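Local coordinates for Lmo0488 protein (Listeria monocytogenes serovar 1/2a, PDB 5TED), which binds shikimate through this effector-binding domain of a LysR-type transcriptional regulator, which activates protocatechuate biosynthesis genes in response to that ligand, at residues 1-7 against 191-196; 47-51 against 66-71. All blocks are in the same frame, centred on the assembly; numbering follows the deposited sequence.

Contact 1. Residues 1-7 against 191-196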
loop_
_atom_site.group_PDB
_atom_site.type_symbol
_atom_site.label_atom_id
_atom_site.label_comp_id
_atom_site.label_asym_id
_atom_site.label_seq_id
_atom_site.Cartn_x
_atom_site.Cartn_y
_atom_site.Cartn_z
ATOM N N SER A 1 -17.413 3.167 -26.955
ATOM C CA SER A 1 -17.257 3.940 -25.730
ATOM C C SER A 1 -15.898 4.641 -25.654
ATOM O O SER A 1 -14.888 4.142 -26.156
ATOM C CB SER A 1 -17.451 3.040 -24.518
ATOM O OG SER A 1 -18.792 3.086 -24.069
ATOM N N HIS A 2 -15.879 5.817 -25.032
ATOM C CA HIS A 2 -14.628 6.530 -24.819
ATOM C C HIS A 2 -14.765 7.351 -23.543
ATOM O O HIS A 2 -15.753 7.245 -22.816
ATOM C CB HIS A 2 -14.270 7.375 -26.045
ATOM C CG HIS A 2 -15.180 8.540 -26.271
ATOM N ND1 HIS A 2 -16.347 8.440 -26.994
ATOM C CD2 HIS A 2 -15.083 9.837 -25.886
ATOM C CE1 HIS A 2 -16.936 9.623 -27.037
ATOM N NE2 HIS A 2 -16.192 10.486 -26.369
ATOM N N GLY A 3 -13.766 8.158 -23.250
ATOM C CA GLY A 3 -13.753 8.838 -21.973
ATOM C C GLY A 3 -12.891 8.115 -20.961
ATOM O O GLY A 3 -12.334 7.038 -21.202
ATOM N N ASN A 4 -12.809 8.744 -19.797
ATOM C CA ASN A 4 -11.964 8.305 -18.705
ATOM C C ASN A 4 -12.817 7.860 -17.530
ATOM O O ASN A 4 -13.928 8.352 -17.332
ATOM C CB ASN A 4 -11.040 9.428 -18.244
ATOM C CG ASN A 4 -10.137 8.995 -17.111
ATOM O OD1 ASN A 4 -9.213 8.217 -17.315
ATOM N ND2 ASN A 4 -10.395 9.502 -15.907
ATOM N N ILE A 5 -12.285 6.913 -16.761
ATOM C CA ILE A 5 -12.914 6.441 -15.537
ATOM C C ILE A 5 -11.919 6.632 -14.405
ATOM O O ILE A 5 -10.806 6.087 -14.445
ATOM C CB ILE A 5 -13.350 4.970 -15.619
ATOM C CG1 ILE A 5 -14.416 4.794 -16.697
ATOM C CG2 ILE A 5 -13.839 4.496 -14.228
ATOM C CD1 ILE A 5 -14.697 3.356 -17.046
ATOM N N ASP A 6 -12.308 7.408 -13.405
ATOM C CA ASP A 6 -11.503 7.534 -12.198
ATOM C C ASP A 6 -12.032 6.537 -11.184
ATOM O O ASP A 6 -13.142 6.695 -10.663
ATOM C CB ASP A 6 -11.542 8.954 -11.651
ATOM C CG ASP A 6 -10.814 9.929 -12.542
ATOM O OD1 ASP A 6 -9.719 9.579 -13.053
ATOM O OD2 ASP A 6 -11.342 11.029 -12.730
ATOM N N LEU A 7 -11.228 5.524 -10.885
ATOM C CA LEU A 7 -11.654 4.432 -10.022
ATOM C C LEU A 7 -10.816 4.447 -8.752
ATOM O O LEU A 7 -9.590 4.291 -8.811
ATOM C CB LEU A 7 -11.505 3.109 -10.765
ATOM C CG LEU A 7 -11.884 1.871 -9.974
ATOM C CD1 LEU A 7 -13.416 1.883 -9.731
ATOM C CD2 LEU A 7 -11.430 0.677 -10.801
ATOM N N PRO A 191 -21.085 7.258 -20.074
ATOM C CA PRO A 191 -21.261 5.975 -20.766
ATOM C C PRO A 191 -20.168 4.972 -20.437
ATOM O O PRO A 191 -20.468 3.789 -20.239
ATOM C CB PRO A 191 -21.266 6.383 -22.246
ATOM C CG PRO A 191 -21.781 7.797 -22.231
ATOM C CD PRO A 191 -21.184 8.405 -21.001
ATOM N N ALA A 192 -18.906 5.411 -20.368
ATOM C CA ALA A 192 -17.815 4.504 -20.016
ATOM C C ALA A 192 -17.952 3.993 -18.587
ATOM O O ALA A 192 -17.802 2.788 -18.335
ATOM C CB ALA A 192 -16.467 5.208 -20.204
ATOM N N SER A 193 -18.242 4.894 -17.633
ATOM C CA SER A 193 -18.353 4.480 -16.233
ATOM C C SER A 193 -19.514 3.526 -16.043
ATOM O O SER A 193 -19.412 2.554 -15.289
ATOM C CB SER A 193 -18.527 5.683 -15.300
ATOM O OG SER A 193 -17.383 6.509 -15.309
ATOM N N LYS A 194 -20.643 3.814 -16.694
ATOM C CA LYS A 194 -21.780 2.908 -16.634
ATOM C C LYS A 194 -21.434 1.550 -17.229
ATOM O O LYS A 194 -21.757 0.509 -16.652
ATOM C CB LYS A 194 -22.973 3.548 -17.348
ATOM C CG LYS A 194 -24.143 2.613 -17.599
ATOM C CD LYS A 194 -24.835 2.202 -16.310
ATOM C CE LYS A 194 -26.088 1.378 -16.592
ATOM N NZ LYS A 194 -26.603 0.718 -15.356
ATOM N N ALA A 195 -20.751 1.537 -18.370
ATOM C CA ALA A 195 -20.370 0.265 -18.961
ATOM C C ALA A 195 -19.491 -0.520 -18.002
ATOM O O ALA A 195 -19.685 -1.726 -17.822
ATOM C CB ALA A 195 -19.659 0.483 -20.299
ATOM N N PHE A 196 -18.547 0.158 -17.341
ATOM C CA PHE A 196 -17.682 -0.549 -16.409
ATOM C C PHE A 196 -18.432 -1.011 -15.163
ATOM O O PHE A 196 -18.192 -2.121 -14.671
ATOM C CB PHE A 196 -16.499 0.317 -16.004
ATOM C CG PHE A 196 -15.538 -0.401 -15.108
ATOM C CD1 PHE A 196 -14.668 -1.345 -15.637
ATOM C CD2 PHE A 196 -15.521 -0.153 -13.739
ATOM C CE1 PHE A 196 -13.779 -2.031 -14.827
ATOM C CE2 PHE A 196 -14.629 -0.828 -12.912
ATOM C CZ PHE A 196 -13.765 -1.778 -13.457
HETATM O O HOH W 1 -18.014 7.979 -21.395
#

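Contact 2. Residues 47-51 against 66-71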
loop_
_atom_site.group_PDB
_atom_site.type_symbol
_atom_site.label_atom_id
_atom_site.label_comp_id
_atom_site.label_asym_id
_atom_site.label_seq_id
_atom_site.Cartn_x
_atom_site.Cartn_y
_atom_site.Cartn_z
ATOM N N ILE A 47 -14.874 7.530 0.645
ATOM C CA ILE A 47 -16.252 8.026 0.576
ATOM C C ILE A 47 -16.314 9.507 0.221
ATOM O O ILE A 47 -17.075 9.870 -0.694
ATOM C CB ILE A 47 -16.990 7.720 1.890
ATOM C CG1 ILE A 47 -17.139 6.214 2.104
ATOM C CG2 ILE A 47 -18.330 8.444 1.920
ATOM C CD1 ILE A 47 -18.014 5.518 1.080
ATOM N N PRO A 48 -15.594 10.410 0.906
ATOM C CA PRO A 48 -15.628 11.826 0.497
ATOM C C PRO A 48 -15.203 12.046 -0.943
ATOM O O PRO A 48 -15.719 12.960 -1.598
ATOM C CB PRO A 48 -14.655 12.501 1.478
ATOM C CG PRO A 48 -14.564 11.584 2.643
ATOM C CD PRO A 48 -14.786 10.196 2.121
ATOM N N ASP A 49 -14.241 11.261 -1.448
ATOM C CA ASP A 49 -13.786 11.455 -2.822
ATOM C C ASP A 49 -14.789 10.944 -3.842
ATOM O O ASP A 49 -14.720 11.335 -5.016
ATOM C CB ASP A 49 -12.428 10.796 -3.042
ATOM C CG ASP A 49 -11.296 11.598 -2.436
ATOM O OD1 ASP A 49 -11.526 12.782 -2.141
ATOM O OD2 ASP A 49 -10.172 11.074 -2.297
ATOM N N LEU A 50 -15.725 10.090 -3.427
ATOM C CA LEU A 50 -16.876 9.805 -4.274
ATOM C C LEU A 50 -17.830 10.987 -4.276
ATOM O O LEU A 50 -18.313 11.407 -5.336
ATOM C CB LEU A 50 -17.606 8.552 -3.796
ATOM C CG LEU A 50 -17.588 7.221 -4.527
ATOM C CD1 LEU A 50 -18.729 6.395 -3.947
ATOM C CD2 LEU A 50 -17.742 7.364 -6.034
ATOM N N LYS A 51 -18.106 11.546 -3.091
ATOM C CA LYS A 51 -19.060 12.646 -2.994
ATOM C C LYS A 51 -18.552 13.885 -3.719
ATOM O O LYS A 51 -19.339 14.606 -4.341
ATOM C CB LYS A 51 -19.345 12.996 -1.531
ATOM C CG LYS A 51 -20.211 12.004 -0.812
ATOM C CD LYS A 51 -20.226 12.288 0.688
ATOM C CE LYS A 51 -21.083 11.272 1.430
ATOM N NZ LYS A 51 -21.035 11.513 2.901
ATOM N N GLU A 66 -25.058 6.299 4.906
ATOM C CA GLU A 66 -24.575 7.031 3.740
ATOM C C GLU A 66 -25.638 6.937 2.659
ATOM O O GLU A 66 -25.440 6.295 1.622
ATOM C CB GLU A 66 -23.236 6.476 3.255
ATOM C CG GLU A 66 -22.109 6.657 4.243
ATOM C CD GLU A 66 -21.753 8.113 4.404
ATOM O OE1 GLU A 66 -22.310 8.923 3.637
ATOM O OE2 GLU A 66 -20.928 8.444 5.281
ATOM N N PRO A 67 -26.787 7.582 2.873
ATOM C CA PRO A 67 -27.910 7.421 1.938
ATOM C C PRO A 67 -27.630 7.957 0.541
ATOM O O PRO A 67 -28.344 7.591 -0.401
ATOM C CB PRO A 67 -29.038 8.200 2.621
ATOM C CG PRO A 67 -28.321 9.242 3.424
ATOM C CD PRO A 67 -27.074 8.571 3.926
ATOM N N ASP A 68 -26.632 8.828 0.381
ATOM C CA ASP A 68 -26.278 9.350 -0.932
ATOM C C ASP A 68 -25.448 8.380 -1.757
ATOM O O ASP A 68 -25.251 8.623 -2.956
ATOM C CB ASP A 68 -25.523 10.669 -0.774
ATOM C CG ASP A 68 -26.365 11.746 -0.101
ATOM O OD1 ASP A 68 -27.609 11.716 -0.252
ATOM O OD2 ASP A 68 -25.779 12.611 0.580
ATOM N N ILE A 69 -24.954 7.300 -1.158
ATOM C CA ILE A 69 -24.068 6.366 -1.841
ATOM C C ILE A 69 -24.805 5.055 -2.040
ATOM O O ILE A 69 -25.430 4.539 -1.107
ATOM C CB ILE A 69 -22.761 6.157 -1.064
ATOM C CG1 ILE A 69 -21.996 7.480 -0.987
ATOM C CG2 ILE A 69 -21.902 5.124 -1.759
ATOM C CD1 ILE A 69 -20.759 7.414 -0.188
ATOM N N GLU A 70 -24.746 4.531 -3.257
ATOM C CA GLU A 70 -25.286 3.217 -3.563
ATOM C C GLU A 70 -24.172 2.189 -3.448
ATOM O O GLU A 70 -23.151 2.310 -4.126
ATOM C CB GLU A 70 -25.871 3.197 -4.969
ATOM C CG GLU A 70 -26.259 1.819 -5.421
ATOM C CD GLU A 70 -26.567 1.766 -6.883
ATOM O OE1 GLU A 70 -25.633 1.824 -7.705
ATOM O OE2 GLU A 70 -27.757 1.673 -7.212
ATOM N N PHE A 71 -24.367 1.176 -2.608
ATOM C CA PHE A 71 -23.417 0.081 -2.452
ATOM C C PHE A 71 -24.033 -1.181 -3.049
ATOM O O PHE A 71 -25.144 -1.558 -2.669
ATOM C CB PHE A 71 -23.082 -0.163 -0.979
ATOM C CG PHE A 71 -22.410 1.000 -0.284
ATOM C CD1 PHE A 71 -23.171 1.971 0.361
ATOM C CD2 PHE A 71 -21.027 1.106 -0.247
ATOM C CE1 PHE A 71 -22.566 3.041 1.030
ATOM C CE2 PHE A 71 -20.406 2.169 0.430
ATOM C CZ PHE A 71 -21.187 3.140 1.063
#

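Contact 1. Residues 1-7 against 191-196
This is a strand-on-helix packing contact, largely apolar, between Ile5 and Leu7 of the first strand and Ala192 and Phe196 of the last helix. It lies at the end of the domain where the modelled chain begins, and it includes one water bridge. Strand 4-7 and helix 191-196 run at 55° to each other, with their axes 7.8 Å apart at the closest point. Ile5 is the main side chain on the strand side. Its CG1 stands anti to the carbonyl carbon (chi1 -63°) and directs CD1 toward the start of the helix, against Ala192 and Phe196. There CD1 lies 3.4 Å from Ala192 O and 3.7 Å from Phe196 CB. The same carbonyl of Ala192 accepts the helical bond from Phe196 N, so the methyl sits beside an oxygen that is already paired. Closer to the backbone, CG1 of Ile5 passes 3.7 Å from Ser193 OG. Two residues on, Leu7 crosses Phe196 at about a right angle, and its CD2 comes within 4.1 Å of Phe196 CE2. The Phe196 ring also meets Phe25 and Phe36 edge-to-face. At the outer end the contact becomes polar. A water donates to His2 O at 2.8 Å and accepts from Ala192 N at 2.9 Å. It thus serves an N-H of the first helical turn, where no earlier turn can supply a carbonyl. Ala192 CB packs against the same His2 carbonyl oxygen. Ile34 also touches Ser1, Ile5 and Ala192. No direct hydrogen bond joins the two segments. The arrangement is that of an alpha/beta layer in the periplasmic-binding-protein-like fold of LysR effector domains, with a C-terminal helix laid on the sheet that the N-terminal strand helps to form.

Contact 2. Residues 47-51 against 66-71
Glu66 OE1 accepts the one direct hydrogen bond between the segments, from Lys51 NZ at 3.0 Å, as part of a salt bridge. The ammonium approaches the syn side of the carboxylate, 23° out of its plane. The two side chains cross at about a right angle. Lys51 reaches out straight past CG, while Glu66 turns at chi2 (-68°) to bring its carboxylate to the lysine. Asp68, too far for direct contact, probably adds to the negative field around the lysine. Next to the salt bridge the contact is apolar. Ile69 points its CD1 at Ile47 and meets the methyls of both its branches. Ile69 CD1 is 3.4 Å from Ile47 CG2, a close approach for two methyls, and 3.6 Å from Ile47 CD1. Ile47 CD1 also reaches the edge of the Phe71 ring, 4.0 Å from CZ. Ile69 CG2 lies over one face of that ring, displaced toward the rim, and touches Leu50 CD1 at 4.1 Å. A type I turn from Glu66 to Ile69 leads into the strand. Helix 43-51 thus packs beside the start of strand 69-84, and Ala182 of the adjoining antiparallel strand 177-184 touches both Leu50 and Ile69.

In the fold
Contact 1 and contact 2 lie in the same part of the effector domain and reach the same mixed sheet. Their centres are about 18 Å apart and their nearest atoms about 7 Å apart, so they do not touch. Contact 1 brings the N-terminal strand against the start of the last helix, 184 residues apart at the closest ends. Contact 2 joins parts much closer in sequence, both within the span between those segments. Neither contact contains a residue that lines the shikimate pocket. The side chain of Ile47 is about 8 Å from the bound shikimate, and that of Leu7 about 14 Å. Helix 43-51 and strand 4-10 do supply pocket residues, Thr43 and Ile10.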